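Local coordinates for protein type VI secretion system component (Escherichia coli O6, PDB 2P5Z) that is a component of the bacterial type VI secretion system, related in structure to the phage T4 tail proteins gp27 and gp5, at residues A124-Q129 / T419-Y424; R146-V151 / L194-I199. One frame throughout, in Å; residues are numbered along the deposited sequence.

Contact 1. Residues A124-Q129 / T419-Y424; sequences AIYQNQ and TWKPGY
A type II beta turn, K421 to Y424, in the loop between strands 409-412 and 426-429 packs against strand 124-127, with Y424 meeting A124, I125 and Y126. P422 suits the second turn position and G423 the third, where phi is positive (75°). The turn is closed by Y424 N bonding to K421 O. One backbone bond joins the two segments: I125 N donates to Y424 O at 2.9 Å. The Y424 side chain points toward the strand and lies across A124, I125 and Y126. Its CB lies 3.9 Å from A124 CB, a methyl small enough to let the turn come close, and I125 O sits at the ring edge, in plane, 3.2 Å from Y424 CD2. Farther out, the ring meets Y126 obliquely, their planes 50° apart and Y126 CD2 3.6 Å from Y424 CE2. K421 suits its place by being long and ending in a charge: its CG lies anti to the carbonyl carbon (chi1 -72°), and beyond it the extended chain passes A124 CB, with CD 3.7 Å from that methyl, and carries NZ to the edge of the Y126 ring. There NZ donates to Y126 OH at 2.6 Å and also bonds Q166 OE1, so the ammonium is shared between the tyrosine and strand 161-166. The indole of W420 approaches at a slant, lying near A124 N and bringing CZ3 3.9 Å from I125 CD1.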
ATOM      1  N   ALA A 124     -16.311  19.093  -6.353  1.00 48.10           N
ATOM      2  CA  ALA A 124     -16.562  20.371  -7.012  1.00 49.17           C
ATOM      3  C   ALA A 124     -16.102  20.395  -8.456  1.00 48.08           C
ATOM      4  O   ALA A 124     -15.135  19.730  -8.812  1.00 51.33           O
ATOM      5  CB  ALA A 124     -15.895  21.499  -6.243  1.00 50.22           C
ATOM      6  N   ILE A 125     -16.789  21.178  -9.287  1.00 47.72           N
ATOM      7  CA  ILE A 125     -16.359  21.390 -10.676  1.00 47.99           C
ATOM      8  C   ILE A 125     -16.062  22.873 -10.858  1.00 50.07           C
ATOM      9  O   ILE A 125     -16.918  23.722 -10.628  1.00 55.47           O
ATOM     10  CB  ILE A 125     -17.427  20.906 -11.698  1.00 45.67           C
ATOM     11  CG1 ILE A 125     -17.655  19.409 -11.552  1.00 48.71           C
ATOM     12  CG2 ILE A 125     -17.010  21.200 -13.133  1.00 41.10           C
ATOM     13  CD1 ILE A 125     -19.078  19.005 -11.803  1.00 55.96           C
ATOM     14  N   TYR A 126     -14.838  23.178 -11.251  1.00 49.21           N
ATOM     15  CA  TYR A 126     -14.372  24.548 -11.310  1.00 50.47           C
ATOM     16  C   TYR A 126     -14.408  24.893 -12.759  1.00 51.08           C
ATOM     17  O   TYR A 126     -14.037  24.079 -13.595  1.00 52.71           O
ATOM     18  CB  TYR A 126     -12.945  24.692 -10.731  1.00 53.44           C
ATOM     19  CG  TYR A 126     -12.890  24.445  -9.229  1.00 53.17           C
ATOM     20  CD1 TYR A 126     -12.682  23.159  -8.715  1.00 51.17           C
ATOM     21  CD2 TYR A 126     -13.078  25.487  -8.327  1.00 51.90           C
ATOM     22  CE1 TYR A 126     -12.664  22.927  -7.355  1.00 51.47           C
ATOM     23  CE2 TYR A 126     -13.057  25.265  -6.956  1.00 51.35           C
ATOM     24  CZ  TYR A 126     -12.847  23.986  -6.483  1.00 53.08           C
ATOM     25  OH  TYR A 126     -12.833  23.762  -5.129  1.00 56.25           O
ATOM     26  N   GLN A 127     -14.868  26.105 -13.048  1.00 57.36           N
ATOM     27  CA  GLN A 127     -15.318  26.481 -14.380  1.00 57.90           C
ATOM     28  C   GLN A 127     -14.483  27.658 -14.884  1.00 52.93           C
ATOM     29  O   GLN A 127     -14.478  28.702 -14.249  1.00 55.06           O
ATOM     30  CB  GLN A 127     -16.816  26.835 -14.279  1.00 63.12           C
ATOM     31  CG  GLN A 127     -17.591  26.871 -15.583  1.00 70.63           C
ATOM     32  CD  GLN A 127     -17.834  25.489 -16.170  1.00 76.32           C
ATOM     33  OE1 GLN A 127     -18.152  24.532 -15.448  1.00 75.51           O
ATOM     34  NE2 GLN A 127     -17.699  25.382 -17.495  1.00 78.25           N
ATOM     35  N   ASN A 128     -13.768  27.481 -15.994  1.00 50.41           N
ATOM     36  CA  ASN A 128     -12.967  28.562 -16.637  1.00 57.88           C
ATOM     37  C   ASN A 128     -11.894  29.193 -15.762  1.00 59.22           C
ATOM     38  O   ASN A 128     -11.821  30.416 -15.626  1.00 61.34           O
ATOM     39  CB  ASN A 128     -13.841  29.673 -17.267  1.00 60.33           C
ATOM     40  CG  ASN A 128     -14.930  29.124 -18.151  1.00 62.29           C
ATOM     41  OD1 ASN A 128     -16.121  29.311 -17.866  1.00 62.41           O
ATOM     42  ND2 ASN A 128     -14.538  28.404 -19.212  1.00 59.79           N
ATOM     43  N   GLN A 129     -11.076  28.362 -15.131  1.00 60.89           N
ATOM     44  CA  GLN A 129      -9.999  28.888 -14.314  1.00 52.79           C
ATOM     45  C   GLN A 129      -8.670  28.345 -14.758  1.00 50.04           C
ATOM     46  O   GLN A 129      -8.601  27.345 -15.470  1.00 51.68           O
ATOM     47  CB  GLN A 129     -10.226  28.568 -12.853  1.00 53.46           C
ATOM     48  CG  GLN A 129     -11.658  28.617 -12.380  1.00 56.59           C
ATOM     49  CD  GLN A 129     -12.080  30.001 -11.955  1.00 60.83           C
ATOM     50  OE1 GLN A 129     -12.172  30.284 -10.769  1.00 59.92           O
ATOM     51  NE2 GLN A 129     -12.329  30.877 -12.922  1.00 61.68           N
ATOM     52  N   THR A 419     -22.646  16.735  -0.947  1.00 99.23           N
ATOM     53  CA  THR A 419     -21.238  16.417  -1.146  1.00 92.50           C
ATOM     54  C   THR A 419     -20.604  17.373  -2.158  1.00 85.31           C
ATOM     55  O   THR A 419     -19.397  17.336  -2.389  1.00 85.62           O
ATOM     56  CB  THR A 419     -21.065  14.957  -1.615  1.00 93.47           C
ATOM     57  OG1 THR A 419     -21.860  14.732  -2.786  1.00 94.22           O
ATOM     58  CG2 THR A 419     -21.517  13.994  -0.527  1.00 93.21           C
ATOM     59  N   TRP A 420     -21.434  18.233  -2.741  1.00 76.77           N
ATOM     60  CA  TRP A 420     -21.002  19.186  -3.754  1.00 68.09           C
ATOM     61  C   TRP A 420     -20.962  20.606  -3.207  1.00 70.02           C
ATOM     62  O   TRP A 420     -21.903  21.043  -2.547  1.00 72.00           O
ATOM     63  CB  TRP A 420     -21.895  19.089  -5.006  1.00 54.80           C
ATOM     64  CG  TRP A 420     -21.763  17.750  -5.668  1.00 50.77           C
ATOM     65  CD1 TRP A 420     -22.490  16.626  -5.390  1.00 50.46           C
ATOM     66  CD2 TRP A 420     -20.814  17.375  -6.674  1.00 43.50           C
ATOM     67  NE1 TRP A 420     -22.062  15.578  -6.179  1.00 49.09           N
ATOM     68  CE2 TRP A 420     -21.032  16.012  -6.970  1.00 45.03           C
ATOM     69  CE3 TRP A 420     -19.818  18.062  -7.363  1.00 46.26           C
ATOM     70  CZ2 TRP A 420     -20.272  15.316  -7.911  1.00 48.03           C
ATOM     71  CZ3 TRP A 420     -19.057  17.366  -8.310  1.00 49.61           C
ATOM     72  CH2 TRP A 420     -19.284  16.007  -8.559  1.00 49.39           C
ATOM     73  N   LYS A 421     -19.857  21.306  -3.466  1.00 72.31           N
ATOM     74  CA  LYS A 421     -19.729  22.722  -3.132  1.00 77.39           C
ATOM     75  C   LYS A 421     -20.784  23.550  -3.883  1.00 80.96           C
ATOM     76  O   LYS A 421     -21.068  23.271  -5.051  1.00 82.23           O
ATOM     77  CB  LYS A 421     -18.312  23.218  -3.452  1.00 78.97           C
ATOM     78  CG  LYS A 421     -17.236  22.694  -2.499  1.00 82.24           C
ATOM     79  CD  LYS A 421     -15.832  23.150  -2.904  1.00 80.77           C
ATOM     80  CE  LYS A 421     -14.748  22.237  -2.325  1.00 81.96           C
ATOM     81  NZ  LYS A 421     -13.454  22.384  -3.053  1.00 78.86           N
ATOM     82  N   PRO A 422     -21.393  24.540  -3.196  1.00 82.35           N
ATOM     83  CA  PRO A 422     -22.443  25.410  -3.737  1.00 80.59           C
ATOM     84  C   PRO A 422     -22.067  26.087  -5.051  1.00 77.13           C
ATOM     85  O   PRO A 422     -21.046  26.776  -5.131  1.00 74.68           O
ATOM     86  CB  PRO A 422     -22.614  26.472  -2.648  1.00 84.56           C
ATOM     87  CG  PRO A 422     -22.197  25.796  -1.392  1.00 86.25           C
ATOM     88  CD  PRO A 422     -21.087  24.869  -1.788  1.00 84.60           C
ATOM     89  N   GLY A 423     -22.882  25.857  -6.079  1.00 74.14           N
ATOM     90  CA  GLY A 423     -22.662  26.445  -7.403  1.00 71.69           C
ATOM     91  C   GLY A 423     -21.529  25.798  -8.174  1.00 69.42           C
ATOM     92  O   GLY A 423     -21.076  26.321  -9.199  1.00 66.83           O
ATOM     93  N   TYR A 424     -21.063  24.658  -7.676  1.00 65.57           N
ATOM     94  CA  TYR A 424     -19.974  23.949  -8.304  1.00 63.23           C
ATOM     95  C   TYR A 424     -20.427  22.551  -8.692  1.00 59.57           C
ATOM     96  O   TYR A 424     -19.604  21.650  -8.863  1.00 59.17           O
ATOM     97  CB  TYR A 424     -18.785  23.863  -7.357  1.00 61.29           C
ATOM     98  CG  TYR A 424     -18.020  25.143  -7.153  1.00 58.04           C
ATOM     99  CD1 TYR A 424     -18.152  25.871  -5.986  1.00 59.43           C
ATOM    100  CD2 TYR A 424     -17.132  25.599  -8.107  1.00 56.10           C
ATOM    101  CE1 TYR A 424     -17.436  27.027  -5.778  1.00 59.57           C
ATOM    102  CE2 TYR A 424     -16.409  26.759  -7.920  1.00 57.08           C
ATOM    103  CZ  TYR A 424     -16.556  27.473  -6.750  1.00 59.78           C
ATOM    104  OH  TYR A 424     -15.823  28.637  -6.552  1.00 59.94           O
TER

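Contact 2. Residues R146-V151 / L194-I199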
ATOM      1  N   ARG A 146      -5.710  34.861   3.238  1.00 61.95           N
ATOM      2  CA  ARG A 146      -5.916  36.260   2.867  1.00 59.47           C
ATOM      3  C   ARG A 146      -4.783  37.012   2.193  1.00 60.72           C
ATOM      4  O   ARG A 146      -4.492  38.125   2.635  1.00 69.22           O
ATOM      5  CB  ARG A 146      -6.177  37.085   4.128  1.00 60.73           C
ATOM      6  CG  ARG A 146      -7.323  36.700   4.998  1.00 67.49           C
ATOM      7  CD  ARG A 146      -7.032  37.230   6.376  1.00 73.39           C
ATOM      8  NE  ARG A 146      -8.085  38.129   6.817  1.00 82.46           N
ATOM      9  CZ  ARG A 146      -8.131  39.433   6.540  1.00 86.81           C
ATOM     10  NH1 ARG A 146      -7.167  40.008   5.824  1.00 87.94           N
ATOM     11  NH2 ARG A 146      -9.148  40.169   6.986  1.00 87.12           N
ATOM     12  N   GLY A 147      -4.127  36.499   1.162  1.00 55.64           N
ATOM     13  CA  GLY A 147      -3.160  37.357   0.428  1.00 52.97           C
ATOM     14  C   GLY A 147      -1.833  37.661   1.132  1.00 55.81           C
ATOM     15  O   GLY A 147      -0.766  37.746   0.505  1.00 57.87           O
ATOM     16  N   GLN A 148      -1.904  37.859   2.443  1.00 52.73           N
ATOM     17  CA  GLN A 148      -0.736  37.896   3.281  1.00 53.13           C
ATOM     18  C   GLN A 148      -0.289  36.455   3.542  1.00 54.04           C
ATOM     19  O   GLN A 148       0.907  36.197   3.702  1.00 54.61           O
ATOM     20  CB  GLN A 148      -1.038  38.627   4.597  1.00 50.67           C
ATOM     21  CG  GLN A 148      -2.272  38.130   5.328  1.00 53.07           C
ATOM     22  CD  GLN A 148      -2.382  38.671   6.742  1.00 56.68           C
ATOM     23  OE1 GLN A 148      -2.298  39.878   6.965  1.00 60.87           O
ATOM     24  NE2 GLN A 148      -2.583  37.776   7.707  1.00 57.24           N
ATOM     25  N   ASP A 149      -1.243  35.521   3.557  1.00 49.04           N
ATOM     26  CA  ASP A 149      -0.956  34.127   3.868  1.00 44.46           C
ATOM     27  C   ASP A 149      -0.291  33.311   2.742  1.00 45.89           C
ATOM     28  O   ASP A 149       0.143  32.189   2.987  1.00 50.64           O
ATOM     29  CB  ASP A 149      -2.230  33.424   4.286  1.00 47.24           C
ATOM     30  CG  ASP A 149      -2.867  34.042   5.497  1.00 51.68           C
ATOM     31  OD1 ASP A 149      -2.131  34.372   6.435  1.00 48.25           O
ATOM     32  OD2 ASP A 149      -4.114  34.164   5.530  1.00 57.28           O
ATOM     33  N   PHE A 150      -0.211  33.862   1.526  1.00 47.18           N
ATOM     34  CA  PHE A 150       0.341  33.161   0.347  1.00 45.14           C
ATOM     35  C   PHE A 150       0.651  34.164  -0.741  1.00 45.32           C
ATOM     36  O   PHE A 150       0.130  35.260  -0.695  1.00 49.75           O
ATOM     37  CB  PHE A 150      -0.638  32.125  -0.221  1.00 49.54           C
ATOM     38  CG  PHE A 150      -1.938  32.715  -0.732  1.00 49.94           C
ATOM     39  CD1 PHE A 150      -3.024  32.881   0.126  1.00 49.18           C
ATOM     40  CD2 PHE A 150      -2.083  33.080  -2.065  1.00 49.35           C
ATOM     41  CE1 PHE A 150      -4.208  33.412  -0.321  1.00 48.42           C
ATOM     42  CE2 PHE A 150      -3.271  33.619  -2.515  1.00 51.13           C
ATOM     43  CZ  PHE A 150      -4.335  33.783  -1.640  1.00 47.75           C
ATOM     44  N   VAL A 151       1.444  33.774  -1.738  1.00 45.31           N
ATOM     45  CA  VAL A 151       1.891  34.657  -2.817  1.00 48.75           C
ATOM     46  C   VAL A 151       2.300  33.775  -3.997  1.00 51.29           C
ATOM     47  O   VAL A 151       2.945  32.746  -3.796  1.00 51.50           O
ATOM     48  CB  VAL A 151       3.122  35.540  -2.383  1.00 54.42           C
ATOM     49  CG1 VAL A 151       3.998  35.948  -3.569  1.00 53.47           C
ATOM     50  CG2 VAL A 151       2.687  36.807  -1.676  1.00 59.00           C
ATOM     51  N   LEU A 194       4.189  40.123  10.732  1.00 67.20           N
ATOM     52  CA  LEU A 194       2.868  39.609  11.029  1.00 64.68           C
ATOM     53  C   LEU A 194       2.930  38.385  11.932  1.00 61.36           C
ATOM     54  O   LEU A 194       1.932  38.045  12.574  1.00 57.06           O
ATOM     55  CB  LEU A 194       2.100  39.316   9.736  1.00 68.25           C
ATOM     56  CG  LEU A 194       1.809  40.502   8.804  1.00 69.54           C
ATOM     57  CD1 LEU A 194       1.197  40.038   7.492  1.00 66.48           C
ATOM     58  CD2 LEU A 194       0.900  41.518   9.489  1.00 69.03           C
ATOM     59  N   LYS A 195       4.111  37.758  11.992  1.00 62.66           N
ATOM     60  CA  LYS A 195       4.362  36.518  12.770  1.00 63.12           C
ATOM     61  C   LYS A 195       3.516  35.354  12.267  1.00 60.67           C
ATOM     62  O   LYS A 195       2.739  34.756  13.025  1.00 59.89           O
ATOM     63  CB  LYS A 195       4.178  36.712  14.281  1.00 63.74           C
ATOM     64  CG  LYS A 195       5.189  37.629  14.912  1.00 68.54           C
ATOM     65  CD  LYS A 195       4.743  38.042  16.310  1.00 72.17           C
ATOM     66  CE  LYS A 195       5.937  38.444  17.160  1.00 74.27           C
ATOM     67  NZ  LYS A 195       7.037  39.038  16.327  1.00 75.67           N
ATOM     68  N   ILE A 196       3.648  35.066  10.977  1.00 54.54           N
ATOM     69  CA  ILE A 196       2.854  34.035  10.345  1.00 53.91           C
ATOM     70  C   ILE A 196       3.698  33.357   9.293  1.00 50.03           C
ATOM     71  O   ILE A 196       4.701  33.918   8.828  1.00 50.91           O
ATOM     72  CB  ILE A 196       1.577  34.601   9.629  1.00 56.23           C
ATOM     73  CG1 ILE A 196       1.940  35.767   8.704  1.00 55.37           C
ATOM     74  CG2 ILE A 196       0.465  34.971  10.627  1.00 53.87           C
ATOM     75  CD1 ILE A 196       0.952  36.011   7.577  1.00 57.78           C
ATOM     76  N   GLU A 197       3.282  32.150   8.925  1.00 47.14           N
ATOM     77  CA  GLU A 197       3.869  31.429   7.800  1.00 47.23           C
ATOM     78  C   GLU A 197       3.137  31.767   6.501  1.00 46.54           C
ATOM     79  O   GLU A 197       1.913  31.909   6.479  1.00 48.54           O
ATOM     80  CB  GLU A 197       3.864  29.913   8.064  1.00 45.70           C
ATOM     81  CG  GLU A 197       2.576  29.152   7.715  1.00 45.96           C
ATOM     82  CD  GLU A 197       1.430  29.300   8.734  1.00 48.68           C
ATOM     83  OE1 GLU A 197       1.515  30.137   9.662  1.00 50.52           O
ATOM     84  OE2 GLU A 197       0.422  28.559   8.601  1.00 47.31           O
ATOM     85  N   VAL A 198       3.911  31.900   5.430  1.00 45.48           N
ATOM     86  CA  VAL A 198       3.441  32.340   4.126  1.00 41.13           C
ATOM     87  C   VAL A 198       3.830  31.276   3.096  1.00 45.73           C
ATOM     88  O   VAL A 198       5.010  30.918   3.006  1.00 45.91           O
ATOM     89  CB  VAL A 198       4.127  33.690   3.723  1.00 39.22           C
ATOM     90  CG1 VAL A 198       3.759  34.103   2.313  1.00 36.62           C
ATOM     91  CG2 VAL A 198       3.802  34.816   4.728  1.00 35.24           C
ATOM     92  N   ILE A 199       2.848  30.773   2.333  1.00 44.76           N
ATOM     93  CA  ILE A 199       3.091  29.835   1.224  1.00 41.27           C
ATOM     94  C   ILE A 199       3.539  30.557  -0.036  1.00 43.09           C
ATOM     95  O   ILE A 199       2.825  31.385  -0.567  1.00 49.32           O
ATOM     96  CB  ILE A 199       1.801  29.091   0.832  1.00 42.99           C
ATOM     97  CG1 ILE A 199       1.110  28.501   2.065  1.00 43.73           C
ATOM     98  CG2 ILE A 199       2.087  28.037  -0.238  1.00 36.73           C
ATOM     99  CD1 ILE A 199      -0.316  28.107   1.809  1.00 42.58           C
TER
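F150 and I199 pair as parallel strand neighbours, with I199 using both of its backbone polar groups. Its N donates to D149 O at 3.1 Å, and its O accepts V151 N at 3.0 Å. These bonds to the residues on either side of F150 are the signature of a parallel bridge, and they bring F150 CB within 4.0 Å of I199 CB on the same face of the sheet. Toward the start of strand 196-202, the side chains of V198, I196 and L194 meet Q148 and D149. The branched V198 has CG1 anti to the backbone N (chi1 174°) and CG2 anti to the carbonyl carbon, and both methyls lie near Q148 O, CG2 at 3.4 Å. I196 sends CD1 at about a right angle across the ends of Q148 and D149, 3.7 Å from D149 OD1. L194 CD1 lies 3.5 Å from Q148 OE1, and near CB and CD of that glutamine as well.

D149 is fixed by a second shell. Its OD2 accepts R146 N from the anti side, somewhat out of the carboxylate plane, a bond that holds the carboxylate against the backbone three residues earlier, while OD1 forms a salt bridge with R113 NH1. R113 NE also pairs with E197 OE2, so one arginine ties the two segments together and probably offsets the like charges of the two acids. G147 CA lies 4.1 Å above one face of the F150 ring, offset toward its rim; the positive phi of G147 (73°) suits glycine.

Farther out, that ring packs on L139, E136 and R140 of helix 131-140. I199 reaches F186 and F188 of strand 185-191, which borders strand 196-202 antiparallel, making 196-202 the middle strand between 150-153 and 185-191.

In the fold
Contact 2 is nested within the chain loop that contact 1 closes: 124-129, 146-151, 194-199 and, much later, 419-424. Their centres lie 25 Å apart and their nearest atoms about 13 Å, so they do not touch. Helix 131-140 links them, touching Y126 and K421 in contact 1 and F150 in contact 2. The sheets differ: contact 2 joins edge strand 150-153 to the middle strand of a three-stranded sheet, within the region related to phage tail baseplate proteins. Contact 1 joins that region, through the two-stranded sheet 124-127/161-166, to a loop of the OB region. The two regions probably correspond to gp27 and gp5, consistent with the similarity of this chain to both proteins.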